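Local coordinates for transglutaminase-like domain-containing protein (Streptococcus suis, PDB 4XZ7) that probably acts as a transglutaminase with antiphagocytic properties, here as a homodimer of the N-terminal part of a much longer protein, at residues Tyr98-Ser108 and Ser160-Lys168; Tyr176-Val186 and Ile245-Phe254. All blocks are in the same frame, centred on the assembly; numbering follows the deposited sequence.

Interaction 1: Tyr98-Ser108 and Ser160-Lys168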
loop_
_atom_site.group_PDB
_atom_site.type_symbol
_atom_site.label_atom_id
_atom_site.label_comp_id
_atom_site.label_asym_id
_atom_site.label_seq_id
_atom_site.Cartn_x
_atom_site.Cartn_y
_atom_site.Cartn_z
ATOM N N TYR B 98 29.627 18.030 -11.006
ATOM C CA TYR B 98 28.913 16.809 -11.349
ATOM C C TYR B 98 29.598 15.612 -10.709
ATOM O O TYR B 98 28.943 14.744 -10.124
ATOM C CB TYR B 98 28.836 16.629 -12.865
ATOM C CG TYR B 98 28.381 15.252 -13.290
ATOM C CD1 TYR B 98 27.044 14.895 -13.234
ATOM C CD2 TYR B 98 29.292 14.313 -13.764
ATOM C CE1 TYR B 98 26.625 13.634 -13.634
ATOM C CE2 TYR B 98 28.889 13.059 -14.156
ATOM C CZ TYR B 98 27.556 12.722 -14.087
ATOM O OH TYR B 98 27.158 11.466 -14.476
ATOM N N HIS B 99 30.924 15.585 -10.785
ATOM C CA HIS B 99 31.645 14.424 -10.283
ATOM C C HIS B 99 31.645 14.405 -8.759
ATOM O O HIS B 99 31.576 13.338 -8.151
ATOM C CB HIS B 99 33.055 14.376 -10.873
ATOM C CG HIS B 99 33.058 14.083 -12.343
ATOM N ND1 HIS B 99 33.270 15.056 -13.299
ATOM C CD2 HIS B 99 32.817 12.936 -13.023
ATOM C CE1 HIS B 99 33.187 14.515 -14.501
ATOM N NE2 HIS B 99 32.911 13.230 -14.363
ATOM N N ASN B 100 31.664 15.573 -8.136
ATOM C CA ASN B 100 31.417 15.620 -6.705
ATOM C C ASN B 100 30.089 14.947 -6.377
ATOM O O ASN B 100 29.987 14.153 -5.444
ATOM C CB ASN B 100 31.407 17.058 -6.198
ATOM C CG ASN B 100 32.759 17.721 -6.306
ATOM O OD1 ASN B 100 33.796 17.053 -6.292
ATOM N ND2 ASN B 100 32.759 19.047 -6.412
ATOM N N GLN B 101 29.079 15.259 -7.174
ATOM C CA GLN B 101 27.719 14.824 -6.903
ATOM C C GLN B 101 27.512 13.305 -7.065
ATOM O O GLN B 101 26.689 12.705 -6.374
ATOM C CB GLN B 101 26.769 15.588 -7.820
ATOM C CG GLN B 101 25.429 15.869 -7.220
ATOM C CD GLN B 101 25.400 17.177 -6.488
ATOM O OE1 GLN B 101 24.537 17.407 -5.650
ATOM N NE2 GLN B 101 26.341 18.055 -6.808
ATOM N N MET B 102 28.258 12.696 -7.982
ATOM C CA MET B 102 28.129 11.272 -8.284
ATOM C C MET B 102 29.184 10.395 -7.587
ATOM O O MET B 102 29.301 9.199 -7.887
ATOM C CB MET B 102 28.214 11.048 -9.806
ATOM C CG MET B 102 27.188 11.815 -10.623
ATOM S SD MET B 102 25.515 11.540 -10.025
ATOM C CE MET B 102 25.406 9.764 -10.201
ATOM N N ARG B 103 29.954 10.973 -6.668
ATOM C CA ARG B 103 31.043 10.227 -6.029
ATOM C C ARG B 103 30.537 9.032 -5.219
ATOM O O ARG B 103 31.125 7.952 -5.217
ATOM C CB ARG B 103 31.864 11.146 -5.117
ATOM C CG ARG B 103 33.224 10.573 -4.763
ATOM C CD ARG B 103 34.036 11.531 -3.900
ATOM N NE ARG B 103 33.941 12.913 -4.365
ATOM C CZ ARG B 103 34.563 13.393 -5.440
ATOM N NH1 ARG B 103 34.414 14.669 -5.774
ATOM N NH2 ARG B 103 35.327 12.605 -6.188
ATOM N N GLU B 104 29.431 9.250 -4.531
ATOM C CA GLU B 104 28.859 8.247 -3.658
ATOM C C GLU B 104 27.406 8.103 -4.066
ATOM O O GLU B 104 26.760 9.094 -4.391
ATOM C CB GLU B 104 29.011 8.671 -2.185
ATOM C CG GLU B 104 28.157 7.918 -1.159
ATOM C CD GLU B 104 28.556 8.237 0.294
ATOM O OE1 GLU B 104 27.671 8.246 1.188
ATOM O OE2 GLU B 104 29.763 8.470 0.542
ATOM N N LEU B 105 26.903 6.876 -4.091
ATOM C CA LEU B 105 25.482 6.665 -4.334
ATOM C C LEU B 105 24.678 7.532 -3.374
ATOM O O LEU B 105 25.001 7.615 -2.190
ATOM C CB LEU B 105 25.095 5.202 -4.145
ATOM C CG LEU B 105 25.643 4.115 -5.060
ATOM C CD1 LEU B 105 24.846 2.854 -4.765
ATOM C CD2 LEU B 105 25.514 4.492 -6.528
ATOM N N ARG B 106 23.636 8.159 -3.897
ATOM C CA ARG B 106 22.724 9.002 -3.122
ATOM C C ARG B 106 21.396 8.280 -2.932
ATOM O O ARG B 106 20.688 8.032 -3.903
ATOM C CB ARG B 106 22.508 10.322 -3.852
ATOM C CG ARG B 106 21.485 11.236 -3.236
ATOM C CD ARG B 106 22.180 12.394 -2.557
ATOM N NE ARG B 106 23.204 13.001 -3.407
ATOM C CZ ARG B 106 23.102 14.208 -3.961
ATOM N NH1 ARG B 106 22.013 14.948 -3.767
ATOM N NH2 ARG B 106 24.094 14.676 -4.708
ATOM N N PHE B 107 21.067 7.913 -1.699
ATOM C CA PHE B 107 19.872 7.115 -1.444
ATOM C C PHE B 107 18.656 8.004 -1.210
ATOM O O PHE B 107 18.752 9.027 -0.534
ATOM C CB PHE B 107 20.091 6.174 -0.243
ATOM C CG PHE B 107 20.869 4.939 -0.588
ATOM C CD1 PHE B 107 22.261 4.970 -0.635
ATOM C CD2 PHE B 107 20.215 3.760 -0.899
ATOM C CE1 PHE B 107 22.982 3.836 -0.976
ATOM C CE2 PHE B 107 20.924 2.629 -1.232
ATOM C CZ PHE B 107 22.316 2.667 -1.280
ATOM N N SER B 108 17.519 7.588 -1.765
ATOM C CA SER B 108 16.280 8.362 -1.744
ATOM C C SER B 108 15.873 8.827 -0.344
ATOM O O SER B 108 15.527 9.986 -0.145
ATOM C CB SER B 108 15.147 7.531 -2.359
ATOM O OG SER B 108 13.970 8.298 -2.517
ATOM N N SER B 160 20.376 14.388 -18.799
ATOM C CA SER B 160 19.693 14.085 -17.536
ATOM C C SER B 160 19.867 12.630 -17.171
ATOM O O SER B 160 19.862 11.775 -18.050
ATOM C CB SER B 160 18.184 14.375 -17.648
ATOM O OG SER B 160 17.914 15.745 -17.881
ATOM N N HIS B 161 19.979 12.332 -15.882
ATOM C CA HIS B 161 19.830 10.936 -15.457
ATOM C C HIS B 161 19.569 10.895 -13.956
ATOM O O HIS B 161 19.659 11.913 -13.279
ATOM C CB HIS B 161 21.058 10.081 -15.838
ATOM C CG HIS B 161 22.338 10.495 -15.159
ATOM N ND1 HIS B 161 22.516 10.419 -13.795
ATOM C CD2 HIS B 161 23.513 10.949 -15.664
ATOM C CE1 HIS B 161 23.736 10.832 -13.481
ATOM N NE2 HIS B 161 24.359 11.171 -14.595
ATOM N N GLY B 162 19.233 9.714 -13.451
ATOM C CA GLY B 162 18.924 9.546 -12.049
ATOM C C GLY B 162 20.024 10.055 -11.151
ATOM O O GLY B 162 21.206 9.890 -11.454
ATOM N N LEU B 163 19.625 10.706 -10.064
ATOM C CA LEU B 163 20.556 11.121 -9.031
ATOM C C LEU B 163 20.406 10.213 -7.813
ATOM O O LEU B 163 21.393 9.711 -7.301
ATOM C CB LEU B 163 20.335 12.585 -8.629
ATOM C CG LEU B 163 21.250 13.111 -7.516
ATOM C CD1 LEU B 163 22.723 12.844 -7.838
ATOM C CD2 LEU B 163 21.031 14.592 -7.303
ATOM N N THR B 164 19.172 10.000 -7.356
ATOM C CA THR B 164 18.946 9.113 -6.216
ATOM C C THR B 164 18.750 7.670 -6.670
ATOM O O THR B 164 18.223 7.405 -7.757
ATOM C CB THR B 164 17.712 9.518 -5.391
ATOM O OG1 THR B 164 16.581 9.520 -6.256
ATOM C CG2 THR B 164 17.885 10.922 -4.773
ATOM N N VAL B 165 19.182 6.746 -5.823
ATOM C CA VAL B 165 18.930 5.335 -6.038
ATOM C C VAL B 165 17.893 4.876 -5.016
ATOM O O VAL B 165 17.779 5.450 -3.928
ATOM C CB VAL B 165 20.235 4.497 -5.930
ATOM C CG1 VAL B 165 21.251 4.995 -6.937
ATOM C CG2 VAL B 165 20.813 4.568 -4.544
ATOM N N ASP B 166 17.114 3.871 -5.389
ATOM C CA ASP B 166 16.079 3.351 -4.515
ATOM C C ASP B 166 15.824 1.916 -4.928
ATOM O O ASP B 166 16.346 1.448 -5.951
ATOM C CB ASP B 166 14.792 4.179 -4.628
ATOM C CG ASP B 166 13.906 4.084 -3.387
ATOM O OD1 ASP B 166 14.141 3.208 -2.525
ATOM O OD2 ASP B 166 12.960 4.894 -3.286
ATOM N N ASN B 167 15.053 1.218 -4.104
ATOM C CA ASN B 167 14.408 -0.037 -4.475
ATOM C C ASN B 167 13.979 0.011 -5.927
ATOM O O ASN B 167 13.312 0.961 -6.333
ATOM C CB ASN B 167 13.206 -0.237 -3.522
ATOM C CG ASN B 167 12.596 -1.595 -3.616
ATOM O OD1 ASN B 167 12.387 -2.112 -4.704
ATOM N ND2 ASN B 167 12.263 -2.179 -2.458
ATOM N N LYS B 168 14.366 -0.971 -6.741
ATOM C CA LYS B 168 14.060 -0.861 -8.158
ATOM C C LYS B 168 12.546 -1.008 -8.424
ATOM O O LYS B 168 12.058 -0.640 -9.492
ATOM C CB LYS B 168 14.860 -1.895 -8.964
ATOM C CG LYS B 168 14.338 -3.330 -8.897
ATOM C CD LYS B 168 15.248 -4.292 -9.692
ATOM C CE LYS B 168 14.617 -5.670 -9.817
ATOM N NZ LYS B 168 15.420 -6.619 -10.620
HETATM O O HOH W 1 23.470 8.217 -6.763
HETATM O O HOH W 2 12.952 7.108 -4.707
#

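Interaction 2: Tyr176-Val186 and Ile245-Phe254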
loop_
_atom_site.group_PDB
_atom_site.type_symbol
_atom_site.label_atom_id
_atom_site.label_comp_id
_atom_site.label_asym_id
_atom_site.label_seq_id
_atom_site.Cartn_x
_atom_site.Cartn_y
_atom_site.Cartn_z
ATOM N N TYR B 176 0.535 0.648 -5.507
ATOM C CA TYR B 176 -0.174 0.125 -4.353
ATOM C C TYR B 176 -0.409 1.205 -3.311
ATOM O O TYR B 176 -1.463 1.220 -2.707
ATOM C CB TYR B 176 0.564 -1.052 -3.733
ATOM C CG TYR B 176 0.194 -2.335 -4.411
ATOM C CD1 TYR B 176 -0.912 -3.063 -4.002
ATOM C CD2 TYR B 176 0.931 -2.801 -5.496
ATOM C CE1 TYR B 176 -1.262 -4.227 -4.639
ATOM C CE2 TYR B 176 0.589 -3.975 -6.132
ATOM C CZ TYR B 176 -0.509 -4.679 -5.697
ATOM O OH TYR B 176 -0.854 -5.849 -6.331
ATOM N N THR B 177 0.549 2.108 -3.106
ATOM C CA THR B 177 0.315 3.212 -2.165
ATOM C C THR B 177 -0.959 3.972 -2.572
ATOM O O THR B 177 -1.907 4.162 -1.761
ATOM C CB THR B 177 1.504 4.196 -2.108
ATOM O OG1 THR B 177 2.718 3.483 -1.836
ATOM C CG2 THR B 177 1.296 5.210 -0.991
ATOM N N HIS B 178 -0.989 4.377 -3.841
ATOM C CA HIS B 178 -2.153 5.096 -4.354
ATOM C C HIS B 178 -3.469 4.334 -4.180
ATOM O O HIS B 178 -4.444 4.887 -3.644
ATOM C CB HIS B 178 -2.007 5.438 -5.830
ATOM C CG HIS B 178 -3.261 6.013 -6.411
ATOM N ND1 HIS B 178 -3.783 7.215 -5.988
ATOM C CD2 HIS B 178 -4.127 5.530 -7.334
ATOM C CE1 HIS B 178 -4.905 7.459 -6.642
ATOM N NE2 HIS B 178 -5.134 6.453 -7.468
ATOM N N ASN B 179 -3.508 3.081 -4.624
ATOM C CA ASN B 179 -4.769 2.334 -4.536
ATOM C C ASN B 179 -5.167 2.083 -3.081
ATOM O O ASN B 179 -6.350 2.002 -2.752
ATOM C CB ASN B 179 -4.686 1.009 -5.300
ATOM C CG ASN B 179 -4.771 1.193 -6.821
ATOM O OD1 ASN B 179 -5.584 1.975 -7.327
ATOM N ND2 ASN B 179 -3.925 0.464 -7.553
ATOM N N SER B 180 -4.178 1.982 -2.196
ATOM C CA SER B 180 -4.485 1.752 -0.792
ATOM C C SER B 180 -5.033 3.000 -0.097
ATOM O O SER B 180 -5.721 2.874 0.925
ATOM C CB SER B 180 -3.245 1.257 -0.054
ATOM O OG SER B 180 -2.428 2.352 0.307
ATOM N N VAL B 181 -4.742 4.202 -0.615
ATOM C CA VAL B 181 -5.250 5.405 0.075
ATOM C C VAL B 181 -6.431 6.108 -0.611
ATOM O O VAL B 181 -7.085 6.934 0.006
ATOM C CB VAL B 181 -4.138 6.498 0.311
ATOM C CG1 VAL B 181 -3.021 5.959 1.177
ATOM C CG2 VAL B 181 -3.596 7.064 -1.004
ATOM N N LYS B 182 -6.729 5.779 -1.859
ATOM C CA LYS B 182 -7.713 6.570 -2.609
ATOM C C LYS B 182 -9.150 6.417 -2.078
ATOM O O LYS B 182 -9.994 7.290 -2.290
ATOM C CB LYS B 182 -7.652 6.201 -4.093
ATOM C CG LYS B 182 -8.082 4.766 -4.409
ATOM C CD LYS B 182 -7.884 4.423 -5.892
ATOM C CE LYS B 182 -8.616 3.124 -6.269
ATOM N NZ LYS B 182 -8.373 2.700 -7.668
ATOM N N ASN B 183 -9.413 5.334 -1.354
ATOM C CA ASN B 183 -10.751 5.100 -0.797
ATOM C C ASN B 183 -10.851 5.218 0.724
ATOM O O ASN B 183 -11.893 4.906 1.316
ATOM C CB ASN B 183 -11.246 3.719 -1.222
ATOM C CG ASN B 183 -11.615 3.661 -2.696
ATOM O OD1 ASN B 183 -11.490 4.655 -3.420
ATOM N ND2 ASN B 183 -12.068 2.493 -3.147
ATOM N N ILE B 184 -9.773 5.650 1.372
ATOM C CA ILE B 184 -9.848 5.882 2.808
ATOM C C ILE B 184 -9.593 7.348 3.120
ATOM O O ILE B 184 -9.385 8.149 2.205
ATOM C CB ILE B 184 -8.865 5.004 3.597
ATOM C CG1 ILE B 184 -7.422 5.204 3.119
ATOM C CG2 ILE B 184 -9.287 3.554 3.513
ATOM C CD1 ILE B 184 -6.379 4.424 3.954
ATOM N N ASN B 185 -9.612 7.699 4.406
ATOM C CA ASN B 185 -9.685 9.107 4.801
ATOM C C ASN B 185 -10.819 9.768 4.035
ATOM O O ASN B 185 -10.672 10.861 3.516
ATOM C CB ASN B 185 -8.354 9.829 4.529
ATOM C CG ASN B 185 -7.161 9.035 5.012
ATOM O OD1 ASN B 185 -7.089 8.653 6.180
ATOM N ND2 ASN B 185 -6.238 8.748 4.108
ATOM N N VAL B 186 -11.944 9.065 3.930
ATOM C CA VAL B 186 -13.080 9.566 3.182
ATOM C C VAL B 186 -13.580 10.903 3.761
ATOM O O VAL B 186 -13.687 11.063 4.980
ATOM C CB VAL B 186 -14.223 8.543 3.179
ATOM C CG1 VAL B 186 -15.500 9.172 2.588
ATOM C CG2 VAL B 186 -13.809 7.294 2.421
ATOM N N ILE B 245 -5.842 -6.803 -2.325
ATOM C CA ILE B 245 -6.406 -5.474 -2.139
ATOM C C ILE B 245 -7.705 -5.340 -2.967
ATOM O O ILE B 245 -8.646 -4.622 -2.582
ATOM C CB ILE B 245 -5.371 -4.363 -2.532
ATOM C CG1 ILE B 245 -5.922 -2.964 -2.218
ATOM C CG2 ILE B 245 -5.034 -4.427 -4.017
ATOM C CD1 ILE B 245 -4.965 -1.850 -2.607
ATOM N N ASN B 246 -7.776 -6.078 -4.072
ATOM C CA ASN B 246 -8.980 -6.080 -4.921
ATOM C C ASN B 246 -10.235 -6.575 -4.186
ATOM O O ASN B 246 -11.357 -6.234 -4.562
ATOM C CB ASN B 246 -8.752 -6.926 -6.165
ATOM C CG ASN B 246 -7.739 -6.310 -7.107
ATOM O OD1 ASN B 246 -7.907 -5.178 -7.572
ATOM N ND2 ASN B 246 -6.674 -7.049 -7.386
ATOM N N TYR B 247 -10.052 -7.381 -3.142
ATOM C CA TYR B 247 -11.191 -7.784 -2.321
ATOM C C TYR B 247 -11.841 -6.553 -1.681
ATOM O O TYR B 247 -13.074 -6.369 -1.705
ATOM C CB TYR B 247 -10.781 -8.779 -1.230
ATOM C CG TYR B 247 -11.922 -9.075 -0.278
ATOM C CD1 TYR B 247 -12.910 -9.997 -0.605
ATOM C CD2 TYR B 247 -12.026 -8.405 0.928
ATOM C CE1 TYR B 247 -13.969 -10.253 0.261
ATOM C CE2 TYR B 247 -13.072 -8.642 1.791
ATOM C CZ TYR B 247 -14.038 -9.565 1.462
ATOM O OH TYR B 247 -15.066 -9.781 2.347
ATOM N N TYR B 248 -10.999 -5.693 -1.139
ATOM C CA TYR B 248 -11.481 -4.496 -0.478
ATOM C C TYR B 248 -12.038 -3.514 -1.507
ATOM O O TYR B 248 -13.069 -2.874 -1.265
ATOM C CB TYR B 248 -10.351 -3.885 0.366
ATOM C CG TYR B 248 -9.814 -4.938 1.303
ATOM C CD1 TYR B 248 -10.616 -5.444 2.304
ATOM C CD2 TYR B 248 -8.550 -5.480 1.138
ATOM C CE1 TYR B 248 -10.178 -6.430 3.141
ATOM C CE2 TYR B 248 -8.087 -6.479 1.992
ATOM C CZ TYR B 248 -8.919 -6.949 2.988
ATOM O OH TYR B 248 -8.513 -7.937 3.858
ATOM N N LEU B 249 -11.395 -3.431 -2.671
ATOM C CA LEU B 249 -11.897 -2.551 -3.732
ATOM C C LEU B 249 -13.246 -3.015 -4.294
ATOM O O LEU B 249 -14.007 -2.215 -4.871
ATOM C CB LEU B 249 -10.895 -2.455 -4.873
ATOM C CG LEU B 249 -9.577 -1.767 -4.551
ATOM C CD1 LEU B 249 -8.611 -2.006 -5.720
ATOM C CD2 LEU B 249 -9.843 -0.294 -4.368
ATOM N N GLY B 250 -13.539 -4.305 -4.158
ATOM C CA GLY B 250 -14.823 -4.812 -4.613
ATOM C C GLY B 250 -15.879 -4.867 -3.523
ATOM O O GLY B 250 -17.062 -5.153 -3.808
ATOM N N SER B 251 -15.455 -4.620 -2.277
ATOM C CA SER B 251 -16.341 -4.778 -1.119
ATOM C C SER B 251 -16.777 -3.479 -0.437
ATOM O O SER B 251 -17.766 -3.475 0.307
ATOM C CB SER B 251 -15.668 -5.663 -0.069
ATOM O OG SER B 251 -15.395 -6.957 -0.587
ATOM N N ASP B 252 -16.038 -2.384 -0.657
ATOM C CA ASP B 252 -16.343 -1.159 0.069
ATOM C C ASP B 252 -17.417 -0.322 -0.619
ATOM O O ASP B 252 -17.915 -0.673 -1.691
ATOM C CB ASP B 252 -15.079 -0.308 0.327
ATOM C CG ASP B 252 -14.497 0.354 -0.925
ATOM O OD1 ASP B 252 -15.185 0.517 -1.947
ATOM O OD2 ASP B 252 -13.312 0.752 -0.862
ATOM N N LEU B 253 -17.729 0.809 -0.008
ATOM C CA LEU B 253 -18.896 1.588 -0.388
ATOM C C LEU B 253 -18.788 2.201 -1.777
ATOM O O LEU B 253 -19.773 2.721 -2.293
ATOM C CB LEU B 253 -19.162 2.689 0.634
ATOM C CG LEU B 253 -18.214 3.883 0.797
ATOM C CD1 LEU B 253 -18.905 4.951 1.675
ATOM C CD2 LEU B 253 -16.887 3.486 1.421
ATOM N N PHE B 254 -17.604 2.128 -2.383
ATOM C CA PHE B 254 -17.386 2.740 -3.694
ATOM C C PHE B 254 -17.410 1.734 -4.838
ATOM O O PHE B 254 -17.327 2.106 -6.009
ATOM C CB PHE B 254 -16.055 3.472 -3.707
ATOM C CG PHE B 254 -15.942 4.527 -2.646
ATOM C CD1 PHE B 254 -16.832 5.600 -2.611
ATOM C CD2 PHE B 254 -14.953 4.457 -1.692
ATOM C CE1 PHE B 254 -16.724 6.570 -1.641
ATOM C CE2 PHE B 254 -14.842 5.436 -0.719
ATOM C CZ PHE B 254 -15.728 6.489 -0.696
#

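Interaction 1: Tyr98-Ser108 and Ser160-Lys168
Phe-107 turns one ring face onto Val-165, whose CG2 methyl lies over the ring centre, 3.8 Å from the centroid and 11° off its normal, a CH-pi contact. Alongside it Leu-105 CD2 approaches Val-165 CG1, and both Leu-105 and Val-165 also pack on Leu-138 of helix 132-140. The backbones run parallel here: Val-165 N donates to Arg-106 O at 2.8 Å and Val-165 O accepts from Ser-108 N, so Val-165 is gripped through both its N-H and its carbonyl. This short parallel pairing joins strand 106-107, entered from helix 95-101, to strand 157-167 of a mixed sheet in the N-terminal half of the chain. Just before it a water links the two backbones, donating to Leu-163 O and accepting from Arg-106 N. Beside this water the Arg-106 chain, bent at chi2 and chi3, lays one face of its guanidinium on the Leu-163 methyls, with NH1 3.7 Å from CD2; NH2 donates to Gln-101 OE1 at 2.9 Å, an oxygen lying close to the guanidinium plane. Met-102 SD touches Leu-163 CD1 from the helix end and meets His-161 at its ring edge. That imidazole is fixed at both nitrogens: ND1 donates to Gly-162 O at 2.7 Å, and NE2 shares a 2.8 Å hydrogen bond with Tyr-98 OH, the two rings meeting rim to rim with planes at 74°. At the far end a second water accepts from Ser-108 OG and donates to Asp-166 OD2, a carboxylate that also receives backbone N-H groups of Asn-185 and Val-186 of the second subunit.

Interaction 2: Tyr176-Val186 and Ile245-Phe254
Ile-245 reaches across to Asn-179 and Ser-180 in a helix-helix contact between helix 170-181 and helix 245-251, the latter within the transglutaminase-like region. The short helical segments run at 32° to one another with axes 10.9 Å apart, and side chains bridge the interval. Among the apolar contacts, Ile-245 is fully extended (chi1 -175°, with chi2 likewise near 180°), which carries CD1 to Asn-179 CB and Ser-180 N, both at 3.9 Å, while its CG2 branch touches Tyr-176 CE1. One turn on, Leu-249 CD2 meets Lys-182 CE and Asn-183 ND2, each side chain crossing it at about a right angle. Beyond the helices, Val-186 CG2 comes to the edge of the Phe-254 ring, 3.7 Å from CZ, and Asn-183 slides past the same ring with its amide plane tilted to it; Arg-190 adds a cation-pi contact with Phe-254.

The polar contacts centre on Asp-252. Its OD1 accepts from Phe-254 N, a capping bond at the turn into helix 255-259, met from above the carboxylate plane. OD2 accepts from Tyr-173 OH of the second subunit, so the aspartate links the dimer interface to this contact. Nearby, Lys-182 NZ donates to Asn-179 OD1, and Arg-190 to Asn-183 OD1. Across the two segments, Asn-183 ND2 donates to the syn lone pair of Asp-252 OD2 at 3.1 Å, with an N-H...O angle of 147°.

How the interactions relate
Interactions 1 and 2 follow one another along the chain: strand 157-167 of interaction 1 leads into helix 170-181, which supplies one side of interaction 2. Their centres are 34 Å apart and their nearest atoms about 10 Å, so they do not touch within the chain. The dimer instead sets interaction 1 of one chain against interaction 2 of the other. Asn-167 ND2 bonds to Asn-183 O and Asp-252 OD2 of the second subunit, beside the Asp-166 bonds, and the Phe-107 ring meets that of Phe-191 of the second subunit, planes at about 40°. Segment 245-254 of interaction 2 lies within the transglutaminase-like region.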